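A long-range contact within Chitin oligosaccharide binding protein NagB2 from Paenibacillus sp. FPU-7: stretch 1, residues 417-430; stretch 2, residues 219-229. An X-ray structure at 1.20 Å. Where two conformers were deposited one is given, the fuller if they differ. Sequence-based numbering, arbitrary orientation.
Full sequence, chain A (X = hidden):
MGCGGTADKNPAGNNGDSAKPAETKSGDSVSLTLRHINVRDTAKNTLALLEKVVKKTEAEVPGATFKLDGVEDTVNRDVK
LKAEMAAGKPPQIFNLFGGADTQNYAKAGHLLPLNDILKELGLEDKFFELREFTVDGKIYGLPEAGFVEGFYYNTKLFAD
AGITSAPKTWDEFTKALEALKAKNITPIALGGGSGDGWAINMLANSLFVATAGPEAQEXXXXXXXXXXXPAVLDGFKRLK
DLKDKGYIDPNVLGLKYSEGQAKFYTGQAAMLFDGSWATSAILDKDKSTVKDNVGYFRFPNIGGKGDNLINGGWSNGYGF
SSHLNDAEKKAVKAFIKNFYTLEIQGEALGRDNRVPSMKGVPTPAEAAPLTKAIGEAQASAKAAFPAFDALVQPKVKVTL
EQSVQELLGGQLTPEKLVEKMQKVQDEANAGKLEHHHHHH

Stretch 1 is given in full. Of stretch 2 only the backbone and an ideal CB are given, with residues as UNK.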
# COMPACT_ATOMS: atom_id res chain seq x y z
N LEU A 417 14.84 -19.02 -3.34
CA LEU A 417 14.39 -17.65 -3.12
C LEU A 417 14.96 -17.08 -1.83
O LEU A 417 15.51 -15.98 -1.81
CB LEU A 417 12.86 -17.58 -3.12
CG LEU A 417 12.27 -16.18 -2.90
CD1 LEU A 417 10.98 -16.00 -3.70
CD2 LEU A 417 12.04 -15.89 -1.44
N VAL A 418 14.81 -17.81 -0.71
CA VAL A 418 15.25 -17.22 0.55
C VAL A 418 16.78 -17.09 0.57
O VAL A 418 17.31 -16.16 1.19
CB VAL A 418 14.69 -17.96 1.79
CG1 VAL A 418 13.15 -17.81 1.88
CG2 VAL A 418 15.11 -19.44 1.81
N GLU A 419 17.50 -18.00 -0.10
CA GLU A 419 18.95 -17.89 -0.20
C GLU A 419 19.34 -16.61 -0.95
O GLU A 419 20.22 -15.85 -0.51
CB GLU A 419 19.52 -19.14 -0.89
CG GLU A 419 21.02 -19.12 -1.17
CD GLU A 419 21.50 -20.27 -2.08
OE1 GLU A 419 20.99 -20.44 -3.21
OE2 GLU A 419 22.41 -21.00 -1.65
N LYS A 420 18.69 -16.37 -2.09
CA LYS A 420 18.94 -15.16 -2.87
C LYS A 420 18.60 -13.91 -2.06
O LYS A 420 19.35 -12.92 -2.08
CB LYS A 420 18.12 -15.24 -4.16
CG LYS A 420 18.22 -14.08 -5.14
CD LYS A 420 17.28 -14.33 -6.33
CE LYS A 420 17.11 -13.11 -7.23
NZ LYS A 420 15.86 -13.17 -8.09
N MET A 421 17.50 -13.95 -1.33
CA MET A 421 17.09 -12.80 -0.53
C MET A 421 18.07 -12.51 0.58
O MET A 421 18.40 -11.35 0.84
CB MET A 421 15.70 -13.03 0.04
CG MET A 421 14.56 -12.91 -0.94
SD MET A 421 14.60 -11.38 -1.94
CE MET A 421 14.64 -10.14 -0.76
N GLN A 422 18.57 -13.55 1.25
CA GLN A 422 19.52 -13.27 2.33
C GLN A 422 20.85 -12.77 1.78
O GLN A 422 21.52 -11.94 2.42
CB GLN A 422 19.73 -14.49 3.22
CG GLN A 422 20.45 -14.18 4.53
CD GLN A 422 19.76 -13.07 5.32
OE1 GLN A 422 18.54 -13.02 5.37
NE2 GLN A 422 20.54 -12.19 5.93
N LYS A 423 21.25 -13.21 0.58
CA LYS A 423 22.46 -12.69 -0.04
C LYS A 423 22.33 -11.19 -0.27
O LYS A 423 23.23 -10.42 0.09
CB LYS A 423 22.73 -13.44 -1.35
CG LYS A 423 24.04 -13.06 -2.03
CD LYS A 423 24.26 -13.88 -3.31
CE LYS A 423 25.13 -13.13 -4.34
NZ LYS A 423 25.92 -12.02 -3.73
N VAL A 424 21.21 -10.75 -0.86
CA VAL A 424 21.03 -9.31 -1.09
C VAL A 424 20.87 -8.56 0.23
O VAL A 424 21.36 -7.43 0.37
CB VAL A 424 19.91 -8.98 -2.10
CG1 VAL A 424 20.20 -9.64 -3.46
CG2 VAL A 424 18.52 -9.36 -1.58
N GLN A 425 20.22 -9.18 1.22
CA GLN A 425 20.04 -8.53 2.52
C GLN A 425 21.37 -8.30 3.21
O GLN A 425 21.61 -7.23 3.79
CB GLN A 425 19.15 -9.40 3.40
CG GLN A 425 18.75 -8.76 4.72
CD GLN A 425 17.88 -7.55 4.48
OE1 GLN A 425 16.72 -7.69 4.10
NE2 GLN A 425 18.41 -6.36 4.69
N ASP A 426 22.25 -9.31 3.17
CA ASP A 426 23.58 -9.18 3.74
C ASP A 426 24.36 -8.07 3.06
O ASP A 426 25.04 -7.28 3.72
CB ASP A 426 24.34 -10.50 3.60
CG ASP A 426 23.87 -11.57 4.57
OD1 ASP A 426 23.27 -11.23 5.61
OD2 ASP A 426 24.17 -12.76 4.32
N GLU A 427 24.28 -8.01 1.72
CA GLU A 427 24.95 -6.95 0.97
C GLU A 427 24.42 -5.58 1.36
O GLU A 427 25.20 -4.64 1.58
CB GLU A 427 24.79 -7.20 -0.54
CG GLU A 427 25.66 -8.35 -1.03
CD GLU A 427 25.21 -9.01 -2.33
OE1 GLU A 427 24.09 -8.74 -2.82
OE2 GLU A 427 25.99 -9.84 -2.85
N ALA A 428 23.11 -5.46 1.50
CA ALA A 428 22.52 -4.17 1.84
C ALA A 428 22.87 -3.77 3.27
O ALA A 428 23.06 -2.58 3.55
CB ALA A 428 21.00 -4.23 1.67
N ASN A 429 22.95 -4.74 4.18
CA ASN A 429 23.27 -4.42 5.57
C ASN A 429 24.71 -3.99 5.72
O ASN A 429 25.03 -3.17 6.58
CB ASN A 429 22.99 -5.63 6.46
CG ASN A 429 21.49 -5.90 6.61
OD1 ASN A 429 20.64 -5.08 6.22
ND2 ASN A 429 21.16 -7.05 7.20
N ALA A 430 25.61 -4.54 4.89
CA ALA A 430 27.01 -4.15 4.93
C ALA A 430 27.18 -2.72 4.43
O ALA A 430 28.04 -1.98 4.93
CB ALA A 430 27.82 -5.12 4.08
N UNK A 219 13.61 -7.75 11.77
CA UNK A 219 14.98 -8.13 11.99
C UNK A 219 15.84 -8.23 10.74
O UNK A 219 17.07 -8.23 10.86
CB UNK A 219 15.00 -9.47 12.72
N UNK A 220 15.24 -8.32 9.54
CA UNK A 220 16.04 -8.56 8.34
C UNK A 220 17.13 -7.49 8.19
O UNK A 220 18.31 -7.81 7.98
CB UNK A 220 15.14 -8.58 7.10
N UNK A 221 16.75 -6.21 8.28
CA UNK A 221 17.72 -5.13 8.08
C UNK A 221 18.62 -4.91 9.29
O UNK A 221 19.62 -4.20 9.17
CB UNK A 221 16.99 -3.83 7.75
N UNK A 222 18.28 -5.49 10.44
CA UNK A 222 19.08 -5.35 11.65
C UNK A 222 19.98 -6.56 11.85
O UNK A 222 20.78 -6.57 12.79
CB UNK A 222 18.18 -5.16 12.87
N UNK A 223 19.89 -7.55 10.97
CA UNK A 223 20.71 -8.74 11.04
C UNK A 223 20.34 -9.70 12.13
O UNK A 223 21.10 -10.64 12.39
CB UNK A 223 22.18 -8.34 11.22
N UNK A 224 19.21 -9.49 12.81
CA UNK A 224 18.81 -10.34 13.92
C UNK A 224 17.94 -11.51 13.48
O UNK A 224 17.77 -12.47 14.25
CB UNK A 224 18.06 -9.51 14.97
N UNK A 225 17.37 -11.45 12.29
CA UNK A 225 16.61 -12.52 11.66
C UNK A 225 17.08 -12.62 10.22
O UNK A 225 17.75 -11.72 9.71
CB UNK A 225 15.10 -12.27 11.74
N UNK A 226 16.73 -13.71 9.55
CA UNK A 226 17.15 -13.93 8.18
C UNK A 226 15.98 -14.43 7.34
O UNK A 226 15.09 -15.13 7.83
CB UNK A 226 18.31 -14.92 8.13
N UNK A 227 16.04 -14.10 6.05
CA UNK A 227 15.04 -14.60 5.11
C UNK A 227 15.07 -16.12 5.07
O UNK A 227 14.04 -16.76 4.78
CB UNK A 227 15.28 -14.03 3.71
N UNK A 228 16.23 -16.72 5.38
CA UNK A 228 16.39 -18.17 5.37
C UNK A 228 15.86 -18.85 6.63
O UNK A 228 15.89 -20.08 6.70
CB UNK A 228 17.87 -18.52 5.19
N UNK A 229 15.39 -18.10 7.62
CA UNK A 229 14.83 -18.71 8.81
C UNK A 229 13.69 -19.65 8.40
O UNK A 229 12.87 -19.29 7.55
CB UNK A 229 14.34 -17.64 9.79

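Position 219 has nothing of the helix within 5.5 Å of its ideal CB, so the contact sets no rule here; it is Gly219.

At 220 the CA-to-CB bond runs sideways, with the ideal CB 3.5 Å from Gln425 OE1. Asn429 ND2 donates to the O of 220 at 3.1 Å and 169°. Many side chains that can turn off the helix would suit. The residue is Phe220, chi1 m, its ring leading away from the helix.

At 221 the bond points away overall, yet the ideal CB sits 4.2 Å from both Asn429 OD1 and Gln425 NE2. Small or outward-running residues fit; Ala221 touches lightly with its methyl.

Position 222 points away, suits most polar residues and holds Lys222. Position 223 has phi 74°, which by itself favours glycine, and it is Gly223. Position 224 is out of reach of the helix, so the contact leaves it free; it holds Thr224.

Position 225 runs sideways with no helix atom near its ideal CB, leaving the choice open. It is Thr225, whose backbone O and Phe220 O each receive a hydrogen bond from a water that accepts one from Gln422 NE2.

At 226 the CB lies 3.4 Å from Gln422 OE1 and points sideways, while Asp426 offers a negative charge farther along the helix. A long donor, lysine or arginine, would answer it. Lys226 does so through water: its NZ donates to a water 2.6 Å away, which donates to Asp426 OD1 at 2.8 Å.

Position 227 aims squarely at the helix. Its N donates to Gln422 OE1 (2.8 Å), and its ideal CB is 3.8 Å from Met421 CB, with Gln425 OE1 waiting as an acceptor farther on. A large apolar residue would suit, better still one carrying a donor. Trp227 meets both demands: Met421 CB lies over one face, 3.9 Å from the centroid of the five-membered ring, while at the ring's edge NE1 donates to Gln425 OE1 (3.0 Å, 169°).

At 228 the bond runs sideways past Val418 CG2, 4.5 Å from the ideal CB, so a small or beta-branched residue could use the apolar surface. Thr228, chi1 p, puts its CG2 4.0 Å from Val418 CG2.

Position 229 makes no contact with the helix; as an N-cap it would suit Asp, Asn, Ser or Thr. Asp229 makes no capping bond: instead OD1 accepts from Lys226 N at 3.1 Å, bracing the type I turn that presents Trp227.

Stretch 2 219-229: GFAKGTTKWTD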
# COMPACT_ATOMS: atom_id res chain seq x y z
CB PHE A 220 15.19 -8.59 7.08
CG PHE A 220 14.18 -9.71 7.01
CD1 PHE A 220 14.40 -10.96 7.57
CD2 PHE A 220 12.99 -9.50 6.34
CE1 PHE A 220 13.45 -11.97 7.47
CE2 PHE A 220 12.04 -10.51 6.23
CZ PHE A 220 12.28 -11.74 6.80
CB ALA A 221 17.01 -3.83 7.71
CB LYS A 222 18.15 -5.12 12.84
CG LYS A 222 17.14 -3.99 12.58
CD LYS A 222 16.49 -3.42 13.83
CE LYS A 222 15.66 -2.19 13.50
NZ LYS A 222 14.31 -2.24 14.14
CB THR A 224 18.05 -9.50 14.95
OG1 THR A 224 16.88 -8.96 14.32
CG2 THR A 224 18.91 -8.37 15.47
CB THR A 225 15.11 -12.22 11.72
OG1 THR A 225 14.87 -11.06 10.91
CG2 THR A 225 14.65 -11.98 13.15
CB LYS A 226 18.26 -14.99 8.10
CG LYS A 226 19.56 -14.58 8.78
CD LYS A 226 20.62 -15.67 8.60
CE LYS A 226 21.74 -15.54 9.62
NZ LYS A 226 22.52 -14.30 9.39
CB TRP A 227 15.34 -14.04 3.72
CG TRP A 227 15.10 -12.57 3.59
CD1 TRP A 227 16.02 -11.57 3.78
CD2 TRP A 227 13.88 -11.92 3.23
NE1 TRP A 227 15.44 -10.34 3.55
CE2 TRP A 227 14.12 -10.54 3.23
CE3 TRP A 227 12.59 -12.38 2.93
CZ2 TRP A 227 13.14 -9.61 2.91
CZ3 TRP A 227 11.62 -11.46 2.62
CH2 TRP A 227 11.89 -10.09 2.62
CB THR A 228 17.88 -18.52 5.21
OG1 THR A 228 18.62 -17.77 6.18
CG2 THR A 228 18.40 -18.19 3.81
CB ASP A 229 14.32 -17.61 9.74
CG ASP A 229 15.45 -16.87 10.45
OD1 ASP A 229 15.16 -15.84 11.10
OD2 ASP A 229 16.62 -17.32 10.37
O HOH W 1 19.36 -10.40 8.05
O HOH W 2 23.64 -13.48 7.15
O HOH W 3 22.13 -11.41 8.80
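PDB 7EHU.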